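Local coordinates for protein sugar ABC transporter (Agrobacterium radiobacter, PDB 4RXT) that binds the pentose sugar arabinopyranose and probably delivers it to an ABC-type importer as the solute-binding component, at residues A[5-10]-A[63-68]; A[26-31]-A[252-257]; A[79-84]-A[96-101]; A[133-138]-A[163-168]; A[137-142]-A[170-175]. One frame throughout, in Å; residues are numbered along the deposited sequence.

Contact 1: A[5-10]-A[63-68]; sequences VTIPII and PAAIVI
Ile-9 pairs with Val-67 and Ile-10 with Ile-68 as parallel bridges between neighbouring strands of a central sheet. Three backbone hydrogen bonds tie the segments. Val-67 N reaches Pro-8 O at 3.0 Å and is almost straight, with 175° at the hydrogen. Ile-10 N returns to Val-67 O at 2.8 Å. Before the regular strands begin, Ala-64 N donates to Thr-6 O at 2.9 Å with a more bent 144°. Pro-8 has no N-H to give. Ala-65 O faces it and receives a CA-H contact from Ile-7 CA at 3.3 Å; Pro-8 CD also lies close to it. This buried oxygen finds no hydrogen-bond partner in the model.

The apolar contacts fall on both faces. On one face, Ile-9 and Val-67 lie side by side and point the same way, with Ile-9 CD1 3.9 Å from Val-67 CG1. Ile-9 CG1 is anti to its backbone N (chi1 -174°), which puts CG1 beside Val-67 CG1. Helices 17-33 and 249-264 pack on this side. On the other face, Ile-10 CD1 touches Ile-66 CG2 at 3.9 Å, beneath helix 48-60. Ile-10 CB also meets Ile-68 CG1. The rings of Pro-8 and Pro-63 cross at about a right angle, and at the outer end the CB atoms of Val-5 and Ala-64 meet.

The strands belong to one alpha/beta lobe of the periplasmic binding protein fold. The chemistry is that of a buried sheet: backbone hydrogen bonds set the register, branched aliphatic chains fill both faces, and proline interrupts the bonding at the entry.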
# COMPACT_ATOMS: atom_id res chain seq x y z
N VAL A 5 -2.03 -0.85 -29.38
CA VAL A 5 -1.42 0.21 -28.60
C VAL A 5 -0.61 -0.36 -27.46
O VAL A 5 -0.75 -1.53 -27.06
CB VAL A 5 -2.44 1.28 -28.13
CG1 VAL A 5 -3.16 1.90 -29.33
CG2 VAL A 5 -3.40 0.70 -27.12
N THR A 6 0.32 0.47 -27.01
CA THR A 6 1.19 0.20 -25.87
C THR A 6 0.80 1.09 -24.70
O THR A 6 0.69 2.31 -24.81
CB THR A 6 2.68 0.40 -26.22
OG1 THR A 6 3.05 -0.45 -27.33
CG2 THR A 6 3.56 0.09 -25.02
N ILE A 7 0.57 0.45 -23.56
CA ILE A 7 0.26 1.12 -22.28
C ILE A 7 1.14 0.51 -21.19
O ILE A 7 0.79 -0.52 -20.61
CB ILE A 7 -1.26 1.03 -21.94
CG1 ILE A 7 -2.08 1.62 -23.08
CG2 ILE A 7 -1.52 1.77 -20.62
CD1 ILE A 7 -3.59 1.53 -22.90
N PRO A 8 2.32 1.11 -20.95
CA PRO A 8 3.15 0.68 -19.85
C PRO A 8 2.50 0.90 -18.50
O PRO A 8 1.71 1.84 -18.31
CB PRO A 8 4.39 1.57 -19.96
CG PRO A 8 4.34 2.16 -21.31
CD PRO A 8 2.90 2.26 -21.63
N ILE A 9 2.87 0.04 -17.56
CA ILE A 9 2.55 0.23 -16.15
C ILE A 9 3.87 0.34 -15.38
O ILE A 9 4.79 -0.48 -15.58
CB ILE A 9 1.66 -0.90 -15.55
CG1 ILE A 9 1.26 -0.55 -14.11
CG2 ILE A 9 2.29 -2.30 -15.73
CD1 ILE A 9 0.04 -1.33 -13.63
N ILE A 10 3.94 1.37 -14.54
CA ILE A 10 5.13 1.67 -13.76
C ILE A 10 4.75 1.55 -12.31
O ILE A 10 3.98 2.34 -11.78
CB ILE A 10 5.66 3.11 -14.05
CG1 ILE A 10 5.92 3.29 -15.54
CG2 ILE A 10 6.92 3.39 -13.22
CD1 ILE A 10 6.19 4.71 -15.96
N PRO A 63 3.94 6.09 -25.98
CA PRO A 63 2.88 5.10 -25.82
C PRO A 63 1.50 5.75 -25.85
O PRO A 63 1.41 6.99 -25.79
CB PRO A 63 3.17 4.55 -24.41
CG PRO A 63 3.71 5.74 -23.66
CD PRO A 63 4.58 6.44 -24.69
N ALA A 64 0.44 4.96 -25.91
CA ALA A 64 -0.92 5.53 -25.94
C ALA A 64 -1.38 6.11 -24.62
O ALA A 64 -2.22 7.02 -24.56
CB ALA A 64 -1.92 4.47 -26.40
N ALA A 65 -0.86 5.52 -23.54
CA ALA A 65 -1.16 5.98 -22.21
C ALA A 65 -0.14 5.32 -21.26
O ALA A 65 0.56 4.40 -21.67
CB ALA A 65 -2.58 5.61 -21.83
N ILE A 66 -0.10 5.80 -20.03
CA ILE A 66 0.74 5.23 -18.99
C ILE A 66 -0.06 5.11 -17.70
O ILE A 66 -0.81 6.04 -17.33
CB ILE A 66 2.02 6.10 -18.72
CG1 ILE A 66 2.98 6.05 -19.92
CG2 ILE A 66 2.73 5.68 -17.43
CD1 ILE A 66 3.99 7.18 -19.96
N VAL A 67 0.11 3.97 -17.03
CA VAL A 67 -0.40 3.76 -15.68
C VAL A 67 0.79 3.82 -14.74
O VAL A 67 1.80 3.18 -14.96
CB VAL A 67 -1.12 2.40 -15.51
CG1 VAL A 67 -1.58 2.19 -14.06
CG2 VAL A 67 -2.30 2.32 -16.47
N ILE A 68 0.67 4.60 -13.68
CA ILE A 68 1.75 4.73 -12.71
C ILE A 68 1.25 4.76 -11.27
O ILE A 68 0.21 5.35 -10.98
CB ILE A 68 2.64 5.97 -12.99
CG1 ILE A 68 3.83 6.09 -12.06
CG2 ILE A 68 1.83 7.28 -13.00
CD1 ILE A 68 4.93 7.01 -12.54

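Contact 2: A[26-31]-A[252-257]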
# COMPACT_ATOMS: atom_id res chain seq x y z
N ALA A 26 -2.54 -6.02 -14.46
CA ALA A 26 -2.23 -5.28 -15.66
C ALA A 26 -1.96 -6.23 -16.83
O ALA A 26 -2.40 -5.98 -17.96
CB ALA A 26 -1.04 -4.36 -15.41
N ARG A 27 -1.24 -7.31 -16.54
CA ARG A 27 -0.88 -8.31 -17.56
C ARG A 27 -2.15 -8.96 -18.13
O ARG A 27 -2.29 -9.14 -19.36
CB ARG A 27 0.05 -9.42 -16.94
CG ARG A 27 0.63 -10.42 -17.92
CD ARG A 27 1.51 -11.41 -17.16
NE ARG A 27 2.50 -10.67 -16.34
CZ ARG A 27 2.69 -10.83 -15.03
NH1 ARG A 27 3.62 -10.11 -14.41
NH2 ARG A 27 2.00 -11.71 -14.32
N LYS A 28 -3.03 -9.37 -17.22
CA LYS A 28 -4.25 -10.06 -17.63
C LYS A 28 -5.09 -9.11 -18.50
O LYS A 28 -5.64 -9.49 -19.55
CB LYS A 28 -5.03 -10.55 -16.41
CG LYS A 28 -6.30 -11.33 -16.72
CD LYS A 28 -6.02 -12.63 -17.47
CE LYS A 28 -7.30 -13.46 -17.68
NZ LYS A 28 -8.54 -12.63 -17.75
N ALA A 29 -5.17 -7.85 -18.07
CA ALA A 29 -5.91 -6.85 -18.84
C ALA A 29 -5.32 -6.68 -20.25
O ALA A 29 -6.05 -6.59 -21.22
CB ALA A 29 -5.93 -5.52 -18.13
N GLY A 30 -3.99 -6.63 -20.34
CA GLY A 30 -3.33 -6.54 -21.63
C GLY A 30 -3.76 -7.68 -22.55
O GLY A 30 -4.07 -7.48 -23.71
N LYS A 31 -3.78 -8.88 -22.01
CA LYS A 31 -4.16 -10.08 -22.77
C LYS A 31 -5.65 -10.02 -23.15
O LYS A 31 -6.06 -10.32 -24.29
CB LYS A 31 -3.86 -11.36 -21.97
CG LYS A 31 -2.37 -11.73 -21.86
CD LYS A 31 -2.16 -13.14 -21.29
CE LYS A 31 -1.19 -13.21 -20.10
NZ LYS A 31 0.26 -13.28 -20.47
N MET A 252 -6.51 -2.61 -9.19
CA MET A 252 -5.76 -1.41 -9.56
C MET A 252 -4.98 -1.63 -10.88
O MET A 252 -4.98 -0.76 -11.78
CB MET A 252 -4.83 -0.91 -8.44
CG MET A 252 -5.52 -0.30 -7.21
SD MET A 252 -4.23 0.13 -5.96
CE MET A 252 -4.99 -0.55 -4.48
N GLY A 253 -4.33 -2.78 -11.03
CA GLY A 253 -3.61 -3.12 -12.25
C GLY A 253 -4.53 -3.34 -13.44
O GLY A 253 -4.33 -2.77 -14.51
N TYR A 254 -5.56 -4.15 -13.22
CA TYR A 254 -6.48 -4.53 -14.29
C TYR A 254 -7.27 -3.34 -14.79
O TYR A 254 -7.28 -3.03 -16.00
CB TYR A 254 -7.41 -5.66 -13.83
CG TYR A 254 -8.17 -6.28 -14.99
CD1 TYR A 254 -9.28 -5.66 -15.52
CD2 TYR A 254 -7.71 -7.45 -15.60
CE1 TYR A 254 -9.95 -6.20 -16.61
CE2 TYR A 254 -8.37 -8.01 -16.67
CZ TYR A 254 -9.49 -7.39 -17.18
OH TYR A 254 -10.09 -7.96 -18.27
N ASP A 255 -8.00 -2.71 -13.87
CA ASP A 255 -8.86 -1.62 -14.21
C ASP A 255 -8.02 -0.38 -14.51
O ASP A 255 -8.49 0.51 -15.21
CB ASP A 255 -9.89 -1.34 -13.13
CG ASP A 255 -11.05 -2.32 -13.16
OD1 ASP A 255 -11.16 -3.12 -14.12
OD2 ASP A 255 -11.87 -2.27 -12.24
N GLY A 256 -6.78 -0.32 -14.02
CA GLY A 256 -5.86 0.73 -14.47
C GLY A 256 -5.60 0.69 -15.97
O GLY A 256 -5.73 1.70 -16.67
N ILE A 257 -5.18 -0.47 -16.45
CA ILE A 257 -5.00 -0.68 -17.88
C ILE A 257 -6.29 -0.48 -18.67
O ILE A 257 -6.31 0.21 -19.67
CB ILE A 257 -4.40 -2.05 -18.18
CG1 ILE A 257 -2.99 -2.15 -17.60
CG2 ILE A 257 -4.43 -2.33 -19.69
CD1 ILE A 257 -1.95 -1.17 -18.14
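Ala-29 CB sits over one face of the Tyr-254 ring, 3.8 Å from its centroid and 16° off the normal. This is a CH-pi contact, displaced toward the CD2 side, where Ala-29 CB and Tyr-254 CD2 are 3.6 Å apart. Lys-28 CG lies in the ring plane at the edge, 3.9 Å from Tyr-254 CE2. The same methyl of Ala-29 also meets Ile-257 CB at 3.8 Å. One turn earlier, Ala-26 CB touches Ile-257 CG1 at 3.7 Å. The backbones come closest at Gly-253, whose O lies 3.5 Å from Ala-26 CA in a CA-H...O contact. A CB on Gly-253 would clash with Ala-26 N.

Two helices of the same lobe thus pack closely through small residues. Their local axes approach to 7.4 Å and cross at -37°, running in broadly the same direction. They are far apart in the sequence, yet lie on one side of the parallel sheet.

The Tyr-254 side chain leaves its helix with CG anti to the backbone N (chi1 -168°). Its hydroxyl hydrogen-bonds to Asp-32 OD2, and that oxygen also takes a salt bridge from Lys-28 NZ. Asp-32 therefore anchors both side chains. Ile-257 reaches on to Val-37 in the loop after helix 17-33.

Contact 3: A[79-84]-A[96-101]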
# COMPACT_ATOMS: atom_id res chain seq x y z
N PRO A 79 7.15 15.53 -12.57
CA PRO A 79 7.33 14.56 -13.63
C PRO A 79 6.01 14.13 -14.27
O PRO A 79 5.96 13.96 -15.48
CB PRO A 79 8.03 13.40 -12.91
CG PRO A 79 8.89 14.11 -11.92
CD PRO A 79 8.05 15.25 -11.44
N VAL A 80 4.96 13.98 -13.46
CA VAL A 80 3.66 13.66 -14.02
C VAL A 80 3.11 14.80 -14.87
O VAL A 80 2.57 14.54 -15.94
CB VAL A 80 2.67 13.18 -12.95
CG1 VAL A 80 1.26 13.10 -13.51
CG2 VAL A 80 3.13 11.83 -12.41
N ASP A 81 3.28 16.05 -14.41
CA ASP A 81 2.82 17.21 -15.19
C ASP A 81 3.50 17.17 -16.57
O ASP A 81 2.86 17.41 -17.61
CB ASP A 81 3.16 18.54 -14.50
CG ASP A 81 2.25 18.89 -13.32
OD1 ASP A 81 1.13 18.35 -13.19
OD2 ASP A 81 2.70 19.74 -12.50
N GLU A 82 4.81 16.90 -16.57
CA GLU A 82 5.58 16.88 -17.81
C GLU A 82 5.12 15.78 -18.74
O GLU A 82 4.93 16.00 -19.95
CB GLU A 82 7.08 16.81 -17.53
CG GLU A 82 7.65 18.05 -16.86
CD GLU A 82 7.44 19.30 -17.69
OE1 GLU A 82 7.68 19.22 -18.91
OE2 GLU A 82 7.01 20.33 -17.14
N ALA A 83 5.01 14.56 -18.19
CA ALA A 83 4.53 13.42 -18.96
C ALA A 83 3.17 13.67 -19.60
O ALA A 83 2.95 13.32 -20.77
CB ALA A 83 4.46 12.18 -18.07
N ALA A 84 2.29 14.30 -18.84
CA ALA A 84 0.92 14.54 -19.26
C ALA A 84 0.80 15.46 -20.46
O ALA A 84 -0.25 15.47 -21.12
CB ALA A 84 0.09 15.09 -18.09
N ALA A 96 0.16 11.86 -6.12
CA ALA A 96 1.26 12.74 -6.47
C ALA A 96 0.75 14.17 -6.52
O ALA A 96 -0.46 14.45 -6.73
CB ALA A 96 1.94 12.35 -7.79
N ASP A 97 1.68 15.08 -6.38
CA ASP A 97 1.38 16.54 -6.45
C ASP A 97 1.14 17.05 -7.90
O ASP A 97 1.89 17.89 -8.42
CB ASP A 97 2.50 17.33 -5.78
CG ASP A 97 2.13 18.77 -5.50
OD1 ASP A 97 0.92 19.10 -5.40
OD2 ASP A 97 3.07 19.58 -5.37
N SER A 98 0.10 16.50 -8.53
CA SER A 98 -0.27 16.81 -9.90
C SER A 98 -1.77 16.61 -10.05
O SER A 98 -2.33 15.65 -9.56
CB SER A 98 0.46 15.93 -10.90
OG SER A 98 -0.02 16.18 -12.23
N LYS A 99 -2.39 17.52 -10.78
CA LYS A 99 -3.81 17.42 -11.14
C LYS A 99 -3.97 16.90 -12.58
O LYS A 99 -5.06 16.92 -13.16
CB LYS A 99 -4.55 18.78 -10.98
CG LYS A 99 -4.62 19.31 -9.56
CD LYS A 99 -5.48 18.42 -8.68
CE LYS A 99 -5.21 18.66 -7.19
NZ LYS A 99 -5.37 17.41 -6.40
N ALA A 100 -2.88 16.39 -13.14
CA ALA A 100 -2.86 16.06 -14.56
C ALA A 100 -3.39 14.69 -14.88
O ALA A 100 -3.64 14.39 -16.05
CB ALA A 100 -1.47 16.20 -15.13
N PHE A 101 -3.60 13.88 -13.84
CA PHE A 101 -4.09 12.52 -14.04
C PHE A 101 -5.49 12.50 -14.67
O PHE A 101 -6.32 13.30 -14.34
CB PHE A 101 -4.18 11.77 -12.71
CG PHE A 101 -2.86 11.52 -12.02
CD1 PHE A 101 -2.01 10.51 -12.44
CD2 PHE A 101 -2.46 12.34 -10.95
CE1 PHE A 101 -0.84 10.25 -11.76
CE2 PHE A 101 -1.27 12.09 -10.29
CZ PHE A 101 -0.46 11.07 -10.72
O HOH W 1 -0.90 19.69 -11.85
O HOH W 2 2.80 19.83 -9.91
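Val-80 and Asp-81, on helix 77-84, meet Ser-98, Ala-100 and Phe-101 in the loop between strands 89-92 and 103-106. In Asp-81, CG turns from CB to lie anti to the carbonyl carbon (chi1 -76°) and comes 3.7 Å from Ser-98 OG. The carboxylate at the end does the touching. OD1 accepts from Ser-98 OG at 2.6 Å, a short bond that arrives from above the carboxylate plane, 38° out of it. OD1 also takes a bond from water 1 at 2.8 Å, and that water accepts from Lys-99 N. OD2 receives a bond from water 2, which donates as well to Asp-97 O. One carboxylate is thus joined directly or through water to three consecutive loop residues.

Ser-98 OG has a second role. It accepts from Ala-100 N at 3.0 Å, closing an ST turn. Asp-97, just before, is the centre of an inverse gamma turn.

Apolar contacts lie beside this polar group. Val-80 CG1 stands over one face of the Phe-101 ring, 4.0 Å from its centroid, in a CH-pi contact. The two side chains cross at about a right angle. The ring's edge meets Ala-96 CB, and Phe-104 packs against it edge-to-face. Ala-84 CB presses on Ala-100 CB at 3.5 Å.

The contact joins a helix of the lobe to the loop that follows the strand leading to the sugar-binding Asp-93. Since Ser-98 OG donates to Asp-81 and accepts from Ala-100 N, the carboxylate and the turn are coupled, and Asp-81 probably keeps its negative charge.

Contact 4: A[133-138]-A[163-168]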
# COMPACT_ATOMS: atom_id res chain seq x y z
N GLY A 133 -3.13 1.99 26.61
CA GLY A 133 -1.76 1.57 26.50
C GLY A 133 -0.99 2.34 25.46
O GLY A 133 -1.53 3.16 24.70
N ASP A 134 0.31 2.04 25.44
CA ASP A 134 1.25 2.68 24.53
C ASP A 134 1.30 1.98 23.21
O ASP A 134 1.37 0.77 23.13
CB ASP A 134 2.66 2.72 25.12
CG ASP A 134 2.77 3.60 26.35
OD1 ASP A 134 1.78 4.28 26.68
OD2 ASP A 134 3.88 3.63 26.94
N VAL A 135 1.20 2.76 22.14
CA VAL A 135 1.23 2.22 20.80
C VAL A 135 2.23 2.97 19.94
O VAL A 135 2.65 4.09 20.26
CB VAL A 135 -0.18 2.24 20.14
CG1 VAL A 135 -1.13 1.45 21.03
CG2 VAL A 135 -0.69 3.65 19.82
N VAL A 136 2.61 2.33 18.83
CA VAL A 136 3.56 2.88 17.88
C VAL A 136 3.07 2.71 16.44
O VAL A 136 2.25 1.86 16.16
CB VAL A 136 4.98 2.27 18.05
CG1 VAL A 136 5.47 2.48 19.47
CG2 VAL A 136 5.06 0.82 17.69
N ILE A 137 3.55 3.58 15.56
CA ILE A 137 3.35 3.46 14.16
C ILE A 137 4.72 3.39 13.48
O ILE A 137 5.66 4.10 13.82
CB ILE A 137 2.44 4.59 13.56
CG1 ILE A 137 2.31 4.45 12.05
CG2 ILE A 137 2.95 5.96 13.94
CD1 ILE A 137 1.27 5.35 11.40
N ILE A 138 4.82 2.46 12.53
CA ILE A 138 6.02 2.28 11.74
C ILE A 138 5.64 2.31 10.26
O ILE A 138 4.79 1.51 9.80
CB ILE A 138 6.77 0.97 12.10
CG1 ILE A 138 7.01 0.86 13.61
CG2 ILE A 138 8.08 0.88 11.30
CD1 ILE A 138 7.47 -0.51 14.05
N PRO A 163 -8.78 7.84 23.40
CA PRO A 163 -7.88 8.65 24.22
C PRO A 163 -7.00 7.90 25.23
O PRO A 163 -6.04 8.46 25.74
CB PRO A 163 -8.85 9.64 24.92
CG PRO A 163 -10.14 8.86 25.00
CD PRO A 163 -10.20 8.14 23.68
N GLY A 164 -7.33 6.63 25.50
CA GLY A 164 -6.56 5.78 26.41
C GLY A 164 -5.31 5.19 25.75
O GLY A 164 -4.44 4.65 26.44
N LEU A 165 -5.24 5.29 24.41
CA LEU A 165 -4.05 4.90 23.65
C LEU A 165 -3.11 6.10 23.53
O LEU A 165 -3.53 7.25 23.22
CB LEU A 165 -4.41 4.38 22.28
CG LEU A 165 -5.33 3.15 22.30
CD1 LEU A 165 -5.59 2.74 20.85
CD2 LEU A 165 -4.77 1.98 23.11
N LYS A 166 -1.82 5.86 23.81
CA LYS A 166 -0.84 6.92 23.73
C LYS A 166 0.15 6.53 22.63
O LYS A 166 0.78 5.48 22.71
CB LYS A 166 -0.14 7.08 25.09
CG LYS A 166 0.99 8.12 25.10
CD LYS A 166 1.70 8.28 26.45
CE LYS A 166 2.42 9.62 26.51
NZ LYS A 166 3.50 9.66 27.53
N VAL A 167 0.31 7.39 21.62
CA VAL A 167 1.31 7.20 20.58
C VAL A 167 2.67 7.63 21.10
O VAL A 167 2.94 8.83 21.30
CB VAL A 167 0.93 7.89 19.26
CG1 VAL A 167 1.90 7.50 18.17
CG2 VAL A 167 -0.47 7.52 18.83
N VAL A 168 3.53 6.65 21.35
CA VAL A 168 4.84 6.87 21.94
C VAL A 168 5.99 6.82 20.94
O VAL A 168 7.10 7.19 21.27
CB VAL A 168 5.12 5.95 23.15
CG1 VAL A 168 4.03 6.10 24.19
CG2 VAL A 168 5.21 4.48 22.74
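Asp-134 and Val-168 cross at about a right angle, with Val-168 CG1 set against the carboxylate carbon, Asp-134 CG, at 3.5 Å. Val-168 also meets Val-136 on this side, CG2 to CG1. Asp-134 and Lys-166 instead lie side by side and point the same way. Here Asp-134 OD1 rests 3.7 Å from Lys-166 CB. The lysine chain then runs on extended, its CG anti to the backbone N (chi1 176°). Lys-166 NZ stays 5.7 Å from Asp-134 OD1, so no salt bridge forms. Asp-134 OD2 is bonded to Asn-191 ND2.

On the other face, Val-135 and Val-167 cross at a slant, with their CG2 atoms 4.0 Å apart. Val-135 CG1 also meets Leu-165 CD2 at 4.2 Å.

Parallel bridges set these pairings: Gly-133 with Leu-165, Asp-134 with Lys-166, and Val-135 with Val-167. Four backbone bonds carry them. Straightest at the hydrogen (172°) is Val-135 N to Lys-166 O, at 2.8 Å. Val-168 N continues to Val-135 O, and Lys-166 N to Gly-133 O. At the outer end, Gly-133 N meets Gly-164 O from above the carbonyl plane. Gly-133 has a positive phi (137°), and a side chain there would run into the carbonyl O of the residue before.

Strand 133-139, helix 145-161 and strand 165-172 form a beta-alpha-beta crossover, and the last strand is outermost in the sheet. Helices 109-128 and 145-161 pack on the side of Leu-165, Val-135 and Val-167. Helix 177-190 covers Val-136 from the other side, and strand 194-199 continues the sheet next to strand 133-139.

Contact 5: A[137-142]-A[170-175]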
# COMPACT_ATOMS: atom_id res chain seq x y z
N ILE A 137 3.55 3.58 15.56
CA ILE A 137 3.35 3.46 14.16
C ILE A 137 4.72 3.39 13.48
O ILE A 137 5.66 4.10 13.82
CB ILE A 137 2.44 4.59 13.56
CG1 ILE A 137 2.31 4.45 12.05
CG2 ILE A 137 2.95 5.96 13.94
CD1 ILE A 137 1.27 5.35 11.40
N ILE A 138 4.82 2.46 12.53
CA ILE A 138 6.02 2.28 11.74
C ILE A 138 5.64 2.31 10.26
O ILE A 138 4.79 1.51 9.80
CB ILE A 138 6.77 0.97 12.10
CG1 ILE A 138 7.01 0.86 13.61
CG2 ILE A 138 8.08 0.88 11.30
CD1 ILE A 138 7.47 -0.51 14.05
N THR A 139 6.30 3.22 9.55
CA THR A 139 6.06 3.57 8.15
C THR A 139 7.29 3.23 7.30
O THR A 139 8.42 3.52 7.68
CB THR A 139 5.66 5.07 8.01
OG1 THR A 139 4.50 5.30 8.81
CG2 THR A 139 5.38 5.44 6.58
N ASN A 140 7.04 2.59 6.17
CA ASN A 140 8.09 2.00 5.30
C ASN A 140 9.19 3.00 4.92
O ASN A 140 10.32 2.73 4.97
CB ASN A 140 7.41 1.45 4.02
CG ASN A 140 8.29 0.59 3.16
OD1 ASN A 140 8.18 0.62 1.95
ND2 ASN A 140 9.11 -0.15 3.75
N THR A 141 8.75 4.19 4.52
CA THR A 141 9.65 5.24 4.01
C THR A 141 8.85 6.57 4.04
O THR A 141 7.62 6.56 3.94
CB THR A 141 10.14 4.90 2.58
OG1 THR A 141 11.14 5.85 2.14
CG2 THR A 141 8.96 4.81 1.58
N PRO A 142 9.56 7.71 4.17
CA PRO A 142 8.81 8.99 4.19
C PRO A 142 8.36 9.49 2.82
O PRO A 142 8.94 9.16 1.79
CB PRO A 142 9.83 9.96 4.78
CG PRO A 142 11.11 9.45 4.32
CD PRO A 142 10.99 7.93 4.40
N ASP A 170 6.72 7.13 16.40
CA ASP A 170 6.22 7.32 15.04
C ASP A 170 7.46 7.25 14.18
O ASP A 170 8.19 8.21 14.08
CB ASP A 170 5.52 8.67 15.03
CG ASP A 170 4.93 9.08 13.70
OD1 ASP A 170 5.15 8.48 12.64
OD2 ASP A 170 4.23 10.12 13.73
N LYS A 171 7.75 6.06 13.65
CA LYS A 171 9.06 5.76 13.08
C LYS A 171 8.96 5.47 11.60
O LYS A 171 7.90 4.98 11.12
CB LYS A 171 9.71 4.55 13.77
CG LYS A 171 10.15 4.83 15.18
CD LYS A 171 11.45 5.59 15.10
CE LYS A 171 12.21 5.64 16.40
NZ LYS A 171 12.92 6.95 16.40
N TYR A 172 10.04 5.77 10.89
CA TYR A 172 10.15 5.47 9.46
C TYR A 172 11.34 4.59 9.24
O TYR A 172 12.40 4.80 9.83
CB TYR A 172 10.36 6.75 8.65
CG TYR A 172 9.12 7.65 8.58
CD1 TYR A 172 8.86 8.61 9.56
CD2 TYR A 172 8.23 7.53 7.54
CE1 TYR A 172 7.73 9.41 9.49
CE2 TYR A 172 7.13 8.33 7.46
CZ TYR A 172 6.89 9.29 8.42
OH TYR A 172 5.76 10.09 8.29
N ALA A 173 11.15 3.66 8.33
CA ALA A 173 12.21 2.76 7.92
C ALA A 173 12.82 3.31 6.60
O ALA A 173 12.64 4.51 6.26
CB ALA A 173 11.68 1.30 7.80
N ASP A 174 13.61 2.46 5.94
CA ASP A 174 14.32 2.76 4.69
C ASP A 174 13.85 1.82 3.57
O ASP A 174 14.62 1.44 2.66
CB ASP A 174 15.82 2.58 4.89
CG ASP A 174 16.21 1.19 5.28
OD1 ASP A 174 15.32 0.32 5.49
OD2 ASP A 174 17.44 0.98 5.36
N GLY A 175 12.59 1.41 3.64
CA GLY A 175 12.03 0.54 2.66
C GLY A 175 12.33 -0.94 2.78
O GLY A 175 11.85 -1.68 1.97
O HOH W 3 5.41 6.31 11.11
O HOH W 4 9.92 -1.00 0.19
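Ile-137, Ile-138 and Thr-139 pair in parallel with Asp-170, Lys-171 and Tyr-172, and the local strand axes lie 4.7 Å apart at 19°. Lys-171 N bonds to Ile-137 O, Thr-139 N to Lys-171 O, and Ala-173 N to Thr-139 O. Beyond the strands, Gly-175 N reaches Asn-140 O at 2.9 Å with a bent 146°.

Thr-139 and Tyr-172 lie side by side and point the same way. Thr-139 CG2 is anti to the backbone N, its OG1 lying at chi1 -58°, and touches Tyr-172 CE2 at 3.5 Å. Pro-142 CB comes to Tyr-172 CD2 at 4.0 Å, and the two side chains cross at a slant. The ring's hydroxyl bonds to Glu-148 OE2 on helix 145-161. Water 3 sits over the centre of one ring face. It accepts from Thr-139 OG1 at 2.7 Å and donates to Asp-170 OD1 and Lys-171 O. Asp-170 lies alongside Ile-137, its OD1 against Ile-137 CG2 at 3.6 Å, while its OD2 makes a salt bridge to Arg-151.

Asn-140 turns its amide back toward Gly-175, and ND2 lies 3.2 Å from Gly-175 CA. Water 4 links Asn-140 OD1 to Gly-175 O. The buried ND2 has no hydrogen-bond partner in the model.

Here the parallel strands of a beta-alpha-beta unit end and their loops begin. Asn-140 packs against Glu-45 and Asn-201, both sugar-binding residues, and its side chain is about 5 Å from the bound arabinopyranose. Such loops at the C-terminal ends of parallel strands line the interlobe cleft of periplasmic sugar-binding proteins.

Overall arrangement
From the N terminus, contact 1 closes the first loop by joining strands 9-11 and 66-68. Contact 2 crosses it: its segment 26-31 falls inside that loop, while its partner 252-257 comes near the end of the chain. It joins helices 17-33 and 249-264 and thereby spans contacts 3, 4 and 5. Contact 3 follows contact 1 in series, closing a short loop that ties helix 77-84 to the loop before strand 103-106. Contacts 1, 2 and 3 lie in one lobe; contact 1 touches both others. Contacts 4 and 5, in the second lobe, close the loop through helix 145-161. They share Ile-137 and Ile-138 and hold two ends of the same strand pair, with contact 5 nearer the sugar.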